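Local coordinates for putative cell invasion protein with MAC/Perforin domain (PDB 3KK7) that is of unproven function but belongs to the membrane-attack complex/perforin family and may act on membranes or in interaction with other cells, as many relatives do, at residues I22-R27 with I451-N456; K76-N81 with Y187-F192. All coordinates share one frame; numbering follows the deposited sequence.

Contact 1 of 2, residues I22-R27 with I451-N456; sequences IILQER and IKADPN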
loop_
_atom_site.group_PDB
_atom_site.type_symbol
_atom_site.label_atom_id
_atom_site.label_comp_id
_atom_site.label_asym_id
_atom_site.label_seq_id
_atom_site.Cartn_x
_atom_site.Cartn_y
_atom_site.Cartn_z
ATOM N N ILE A 22 -6.643 -35.437 3.730
ATOM C CA ILE A 22 -5.762 -36.604 3.672
ATOM C C ILE A 22 -4.535 -36.302 2.788
ATOM O O ILE A 22 -4.668 -35.773 1.672
ATOM C CB ILE A 22 -6.554 -37.884 3.239
ATOM C CG1 ILE A 22 -5.886 -39.161 3.790
ATOM C CG2 ILE A 22 -6.740 -37.954 1.731
ATOM C CD1 ILE A 22 -6.231 -39.525 5.273
ATOM N N ILE A 23 -3.339 -36.589 3.306
ATOM C CA ILE A 23 -2.122 -36.319 2.557
ATOM C C ILE A 23 -1.956 -37.356 1.453
ATOM O O ILE A 23 -2.103 -38.549 1.704
ATOM C CB ILE A 23 -0.852 -36.382 3.429
ATOM C CG1 ILE A 23 -0.927 -35.403 4.608
ATOM C CG2 ILE A 23 0.366 -36.085 2.570
ATOM C CD1 ILE A 23 0.439 -35.121 5.268
ATOM N N LEU A 24 -1.652 -36.912 0.239
ATOM C CA LEU A 24 -1.320 -37.835 -0.847
ATOM C C LEU A 24 0.187 -37.879 -1.085
ATOM O O LEU A 24 0.700 -38.859 -1.642
ATOM C CB LEU A 24 -2.066 -37.487 -2.145
ATOM C CG LEU A 24 -3.605 -37.568 -2.134
ATOM C CD1 LEU A 24 -4.150 -37.700 -3.564
ATOM C CD2 LEU A 24 -4.115 -38.712 -1.253
ATOM N N GLN A 25 0.896 -36.835 -0.661
ATOM C CA GLN A 25 2.358 -36.801 -0.751
ATOM C C GLN A 25 2.890 -35.948 0.390
ATOM O O GLN A 25 2.477 -34.799 0.542
ATOM C CB GLN A 25 2.816 -36.257 -2.119
ATOM C CG GLN A 25 4.259 -35.727 -2.171
ATOM C CD GLN A 25 4.747 -35.406 -3.595
ATOM O OE1 GLN A 25 4.962 -36.305 -4.393
ATOM N NE2 GLN A 25 4.945 -34.120 -3.898
ATOM N N GLU A 26 3.774 -36.521 1.209
ATOM C CA GLU A 26 4.469 -35.743 2.240
ATOM C C GLU A 26 5.383 -34.777 1.479
ATOM O O GLU A 26 5.882 -35.118 0.400
ATOM C CB GLU A 26 5.330 -36.631 3.158
ATOM C CG GLU A 26 4.623 -37.811 3.881
ATOM C CD GLU A 26 4.022 -37.435 5.243
ATOM O OE1 GLU A 26 3.169 -36.507 5.302
ATOM O OE2 GLU A 26 4.397 -38.097 6.246
ATOM N N ARG A 27 5.621 -33.593 2.023
ATOM C CA ARG A 27 6.638 -32.729 1.443
ATOM C C ARG A 27 7.963 -33.497 1.467
ATOM O O ARG A 27 8.370 -34.008 2.522
ATOM C CB ARG A 27 6.772 -31.424 2.232
ATOM C CG ARG A 27 7.943 -30.533 1.801
ATOM C CD ARG A 27 7.981 -29.244 2.635
ATOM N NE ARG A 27 9.180 -28.460 2.347
ATOM C CZ ARG A 27 9.357 -27.727 1.258
ATOM N NH1 ARG A 27 8.403 -27.637 0.338
ATOM N NH2 ARG A 27 10.495 -27.079 1.087
ATOM N N ILE A 451 1.276 -32.443 -1.080
ATOM C CA ILE A 451 0.052 -32.513 -1.859
ATOM C C ILE A 451 -0.969 -33.209 -0.957
ATOM O O ILE A 451 -0.674 -34.260 -0.351
ATOM C CB ILE A 451 0.230 -33.325 -3.166
ATOM C CG1 ILE A 451 1.371 -32.745 -3.996
ATOM C CG2 ILE A 451 -1.075 -33.372 -3.960
ATOM C CD1 ILE A 451 1.629 -33.492 -5.268
ATOM N N LYS A 452 -2.150 -32.612 -0.841
ATOM C CA LYS A 452 -3.223 -33.195 -0.058
ATOM C C LYS A 452 -4.510 -33.099 -0.847
ATOM O O LYS A 452 -4.578 -32.376 -1.830
ATOM C CB LYS A 452 -3.355 -32.511 1.298
ATOM C CG LYS A 452 -3.243 -30.989 1.287
ATOM C CD LYS A 452 -4.044 -30.356 2.448
ATOM C CE LYS A 452 -3.269 -29.262 3.204
ATOM N NZ LYS A 452 -4.182 -28.336 3.957
ATOM N N ALA A 453 -5.500 -33.885 -0.446
ATOM C CA ALA A 453 -6.805 -33.865 -1.077
ATOM C C ALA A 453 -7.827 -33.734 0.027
ATOM O O ALA A 453 -7.524 -34.054 1.172
ATOM C CB ALA A 453 -7.037 -35.137 -1.887
ATOM N N ASP A 454 -9.021 -33.243 -0.302
ATOM C CA ASP A 454 -10.071 -33.101 0.693
ATOM C C ASP A 454 -11.422 -32.982 0.034
ATOM O O ASP A 454 -11.771 -31.927 -0.452
ATOM C CB ASP A 454 -9.816 -31.889 1.584
ATOM C CG ASP A 454 -10.699 -31.875 2.830
ATOM O OD1 ASP A 454 -11.789 -32.495 2.847
ATOM O OD2 ASP A 454 -10.282 -31.238 3.815
ATOM N N PRO A 455 -12.217 -34.062 0.069
ATOM C CA PRO A 455 -13.499 -34.049 -0.632
ATOM C C PRO A 455 -14.522 -33.062 -0.068
ATOM O O PRO A 455 -15.449 -32.701 -0.775
ATOM C CB PRO A 455 -13.997 -35.494 -0.486
ATOM C CG PRO A 455 -13.362 -35.998 0.755
ATOM C CD PRO A 455 -12.072 -35.248 0.939
ATOM N N ASN A 456 -14.362 -32.620 1.174
ATOM C CA ASN A 456 -15.311 -31.678 1.762
ATOM C C ASN A 456 -14.895 -30.192 1.697
ATOM O O ASN A 456 -15.637 -29.320 2.161
ATOM C CB ASN A 456 -15.629 -32.099 3.202
ATOM C CG ASN A 456 -16.295 -33.475 3.281
ATOM O OD1 ASN A 456 -16.999 -33.893 2.356
ATOM N ND2 ASN A 456 -16.073 -34.184 4.390
#
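At I22 the two backbones pair reciprocally: I22 N donates to A453 O at 3.0 Å with an N-H...O angle of 166°, and A453 N returns a bond to I22 O, each donor lying nearly along the C=O axis. I23 faces K452 in a non-hydrogen-bonded pair, and its CG2, anti to the backbone N, reaches 3.6 Å from I451 O. The ammonium end of K452 leads off to a salt bridge with E21. Next comes a classic beta bulge, where L24 and Q25 both sit opposite I451, adding one residue to the short strand that lines the edge of 450-454 in the mixed sheet of the D2 region. I451 O takes both amides, L24 N at 2.9 Å from above the carbonyl plane and Q25 N at 3.0 Å on a lone pair. The CD1 of L24 approaches A453 CB at 4.2 Å, while helix 429-443 also meets this leucine. Q25, CG anti to the backbone N (chi1 160°), runs obliquely over I451, bringing NE2 within 3.6 Å of I451 CD1; its carboxamide NE2 donates to the backbone O of L449 and Y447, and its OE1 bonds to S444 OG. Q25 O closes the ladder, accepting from I451 N at 3.1 Å.

Contact 2 of 2, residues K76-N81 with Y187-F192; sequences KYPVVN and YLDELF. With EDO (1,2-ethanediol), chain E.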
loop_
_atom_site.group_PDB
_atom_site.type_symbol
_atom_site.label_atom_id
_atom_site.label_comp_id
_atom_site.label_asym_id
_atom_site.label_seq_id
_atom_site.Cartn_x
_atom_site.Cartn_y
_atom_site.Cartn_z
ATOM N N LYS A 76 9.669 7.162 2.770
ATOM C CA LYS A 76 10.501 6.118 3.365
ATOM C C LYS A 76 11.627 5.608 2.471
ATOM O O LYS A 76 12.760 6.034 2.639
ATOM C CB LYS A 76 9.623 4.974 3.874
ATOM C CG LYS A 76 8.704 5.336 5.065
ATOM C CD LYS A 76 9.452 5.603 6.398
ATOM C CE LYS A 76 8.481 6.154 7.438
ATOM N NZ LYS A 76 9.103 7.168 8.336
ATOM N N TYR A 77 11.340 4.699 1.543
ATOM C CA TYR A 77 12.365 4.141 0.674
ATOM C C TYR A 77 11.970 4.160 -0.790
ATOM O O TYR A 77 10.783 4.242 -1.150
ATOM C CB TYR A 77 12.674 2.701 1.047
ATOM C CG TYR A 77 13.013 2.485 2.493
ATOM C CD1 TYR A 77 14.290 2.757 2.981
ATOM C CD2 TYR A 77 12.053 1.981 3.380
ATOM C CE1 TYR A 77 14.596 2.541 4.303
ATOM C CE2 TYR A 77 12.343 1.774 4.708
ATOM C CZ TYR A 77 13.609 2.052 5.167
ATOM O OH TYR A 77 13.879 1.847 6.500
ATOM N N PRO A 78 12.971 4.067 -1.655
ATOM C CA PRO A 78 12.627 4.145 -3.071
ATOM C C PRO A 78 11.895 2.906 -3.540
ATOM O O PRO A 78 12.294 1.799 -3.191
ATOM C CB PRO A 78 13.983 4.251 -3.796
ATOM C CG PRO A 78 15.044 4.294 -2.764
ATOM C CD PRO A 78 14.406 4.272 -1.385
ATOM N N VAL A 79 10.831 3.108 -4.315
ATOM C CA VAL A 79 10.161 2.026 -5.026
ATOM C C VAL A 79 10.597 2.062 -6.502
ATOM O O VAL A 79 11.033 1.043 -7.068
ATOM C CB VAL A 79 8.655 2.140 -4.891
ATOM C CG1 VAL A 79 7.979 1.165 -5.788
ATOM C CG2 VAL A 79 8.278 1.934 -3.438
ATOM N N VAL A 80 10.520 3.241 -7.106
ATOM C CA VAL A 80 11.040 3.411 -8.453
ATOM C C VAL A 80 12.507 3.771 -8.373
ATOM O O VAL A 80 12.890 4.634 -7.581
ATOM C CB VAL A 80 10.287 4.496 -9.247
ATOM C CG1 VAL A 80 10.788 4.512 -10.675
ATOM C CG2 VAL A 80 8.776 4.235 -9.232
ATOM N N ASN A 81 13.335 3.076 -9.160
ATOM C CA ASN A 81 14.725 3.506 -9.369
ATOM C C ASN A 81 14.746 4.690 -10.355
ATOM O O ASN A 81 14.926 4.494 -11.561
ATOM C CB ASN A 81 15.593 2.354 -9.879
ATOM C CG ASN A 81 17.072 2.740 -10.018
ATOM O OD1 ASN A 81 17.410 3.906 -10.019
ATOM N ND2 ASN A 81 17.942 1.753 -10.131
ATOM N N TYR A 187 12.124 -0.923 -13.899
ATOM C CA TYR A 187 12.725 0.204 -13.189
ATOM C C TYR A 187 12.482 0.263 -11.665
ATOM O O TYR A 187 12.652 1.319 -11.030
ATOM C CB TYR A 187 12.301 1.501 -13.885
ATOM C CG TYR A 187 12.836 1.542 -15.296
ATOM C CD1 TYR A 187 14.143 1.969 -15.550
ATOM C CD2 TYR A 187 12.076 1.081 -16.370
ATOM C CE1 TYR A 187 14.677 1.959 -16.815
ATOM C CE2 TYR A 187 12.614 1.075 -17.658
ATOM C CZ TYR A 187 13.920 1.527 -17.863
ATOM O OH TYR A 187 14.455 1.569 -19.130
ATOM N N LEU A 188 12.143 -0.879 -11.069
ATOM C CA LEU A 188 11.966 -0.943 -9.633
ATOM C C LEU A 188 13.305 -0.998 -8.893
ATOM O O LEU A 188 14.290 -1.551 -9.372
ATOM C CB LEU A 188 11.089 -2.131 -9.239
ATOM C CG LEU A 188 9.647 -2.100 -9.757
ATOM C CD1 LEU A 188 8.965 -3.461 -9.435
ATOM C CD2 LEU A 188 8.872 -0.886 -9.168
ATOM N N ASP A 189 13.328 -0.377 -7.715
ATOM C CA ASP A 189 14.496 -0.389 -6.870
ATOM C C ASP A 189 14.740 -1.841 -6.467
ATOM O O ASP A 189 13.781 -2.571 -6.157
ATOM C CB ASP A 189 14.244 0.508 -5.657
ATOM C CG ASP A 189 15.275 0.335 -4.577
ATOM O OD1 ASP A 189 16.260 1.078 -4.584
ATOM O OD2 ASP A 189 15.100 -0.575 -3.744
ATOM N N GLU A 190 15.993 -2.279 -6.475
ATOM C CA GLU A 190 16.265 -3.682 -6.168
ATOM C C GLU A 190 15.883 -4.073 -4.707
ATOM O O GLU A 190 15.510 -5.212 -4.450
ATOM C CB GLU A 190 17.712 -4.058 -6.493
ATOM C CG GLU A 190 18.697 -3.271 -5.692
ATOM C CD GLU A 190 20.138 -3.578 -6.039
ATOM O OE1 GLU A 190 20.511 -4.783 -6.103
ATOM O OE2 GLU A 190 20.902 -2.600 -6.211
ATOM N N LEU A 191 15.955 -3.147 -3.756
ATOM C CA LEU A 191 15.585 -3.512 -2.386
ATOM C C LEU A 191 14.061 -3.609 -2.260
ATOM O O LEU A 191 13.540 -4.377 -1.462
ATOM C CB LEU A 191 16.194 -2.546 -1.361
ATOM C CG LEU A 191 17.741 -2.456 -1.357
ATOM C CD1 LEU A 191 18.204 -1.548 -0.193
ATOM C CD2 LEU A 191 18.426 -3.852 -1.297
ATOM N N PHE A 192 13.331 -2.846 -3.059
ATOM C CA PHE A 192 11.889 -3.056 -3.142
ATOM C C PHE A 192 11.543 -4.420 -3.789
ATOM O O PHE A 192 10.626 -5.102 -3.329
ATOM C CB PHE A 192 11.226 -1.909 -3.893
ATOM C CG PHE A 192 9.778 -2.116 -4.141
ATOM C CD1 PHE A 192 8.870 -1.951 -3.124
ATOM C CD2 PHE A 192 9.319 -2.482 -5.401
ATOM C CE1 PHE A 192 7.489 -2.161 -3.363
ATOM C CE2 PHE A 192 7.980 -2.667 -5.648
ATOM C CZ PHE A 192 7.060 -2.514 -4.633
HETATM C C1 EDO E . 12.907 -0.861 -21.086
HETATM O O1 EDO E . 13.011 0.550 -20.866
HETATM C C2 EDO E . 11.613 -1.165 -21.829
HETATM O O2 EDO E . 11.751 -0.905 -23.235
HETATM O O HOH W 1 13.920 0.353 -1.598
#
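Two helix starts meet within the MACPF domain: N81 is the N-cap of helix 82-88 and D189 that of helix 190-198, and the chain leading into each is bridged to the other by backbone hydrogen bonds. D189 N donates to V79 O at 2.8 Å, an almost straight bond (173°) although the nitrogen stands above the carbonyl plane. Two residues on, past the V80-L188 bridge, N81 N gives a 2.7 Å bond to Y187 O, nearly along the C=O axis. The side chain of N81 turns to its own helix, where OD1 accepts from K84 N.

Beside this bridge, V79 CG1, anti to the backbone N, lies over the centre of the F192 ring, 3.8 Å from its centroid and 8° off the normal, a CH-pi contact. L188 CD2 touches the same methyl at 4.1 Å, and Y208 of helix 201-208 meets the F192 ring edge-to-face.

In D189, CG is anti to the backbone N (chi1 168°), which places OD2 to accept from F192 N at 3.0 Å through its anti lone pair and, weakly, from L191 N. A water 2.6 Å from D189 OD2 also donates to P78 O. An alanine in place of D189 would probably weaken the start of helix 190-198, since the carboxylate that caps F192 N and receives this water would be gone. With the F192 amide, a water and, weakly, the L191 amide directed at OD2 beside a helix N-terminus, the carboxylate is likely to be stabilised in its ionised form.

In the fold
Contacts 1 and 2 lie in different parts of the molecule, their centres about 40 Å apart and their nearest atoms about 22 Å apart, so neither touches the other. Contact 2, whose centre lies about 14 Å from the centre of the chain, joins two loop-to-helix junctions of the MACPF region; contact 1, its centre about 35 Å from it, adds an N-terminal strand to the D2 sheet. In sequence, both segments of contact 2 fall between I22-R27 and I451-N456, so the chain passes through the MACPF core before returning to pair with its own start. The ethanediol, probably from the crystallisation liquor, hydrogen-bonds to the OH of Y187, in contact 2, and to that of Y89, and marks no known active site.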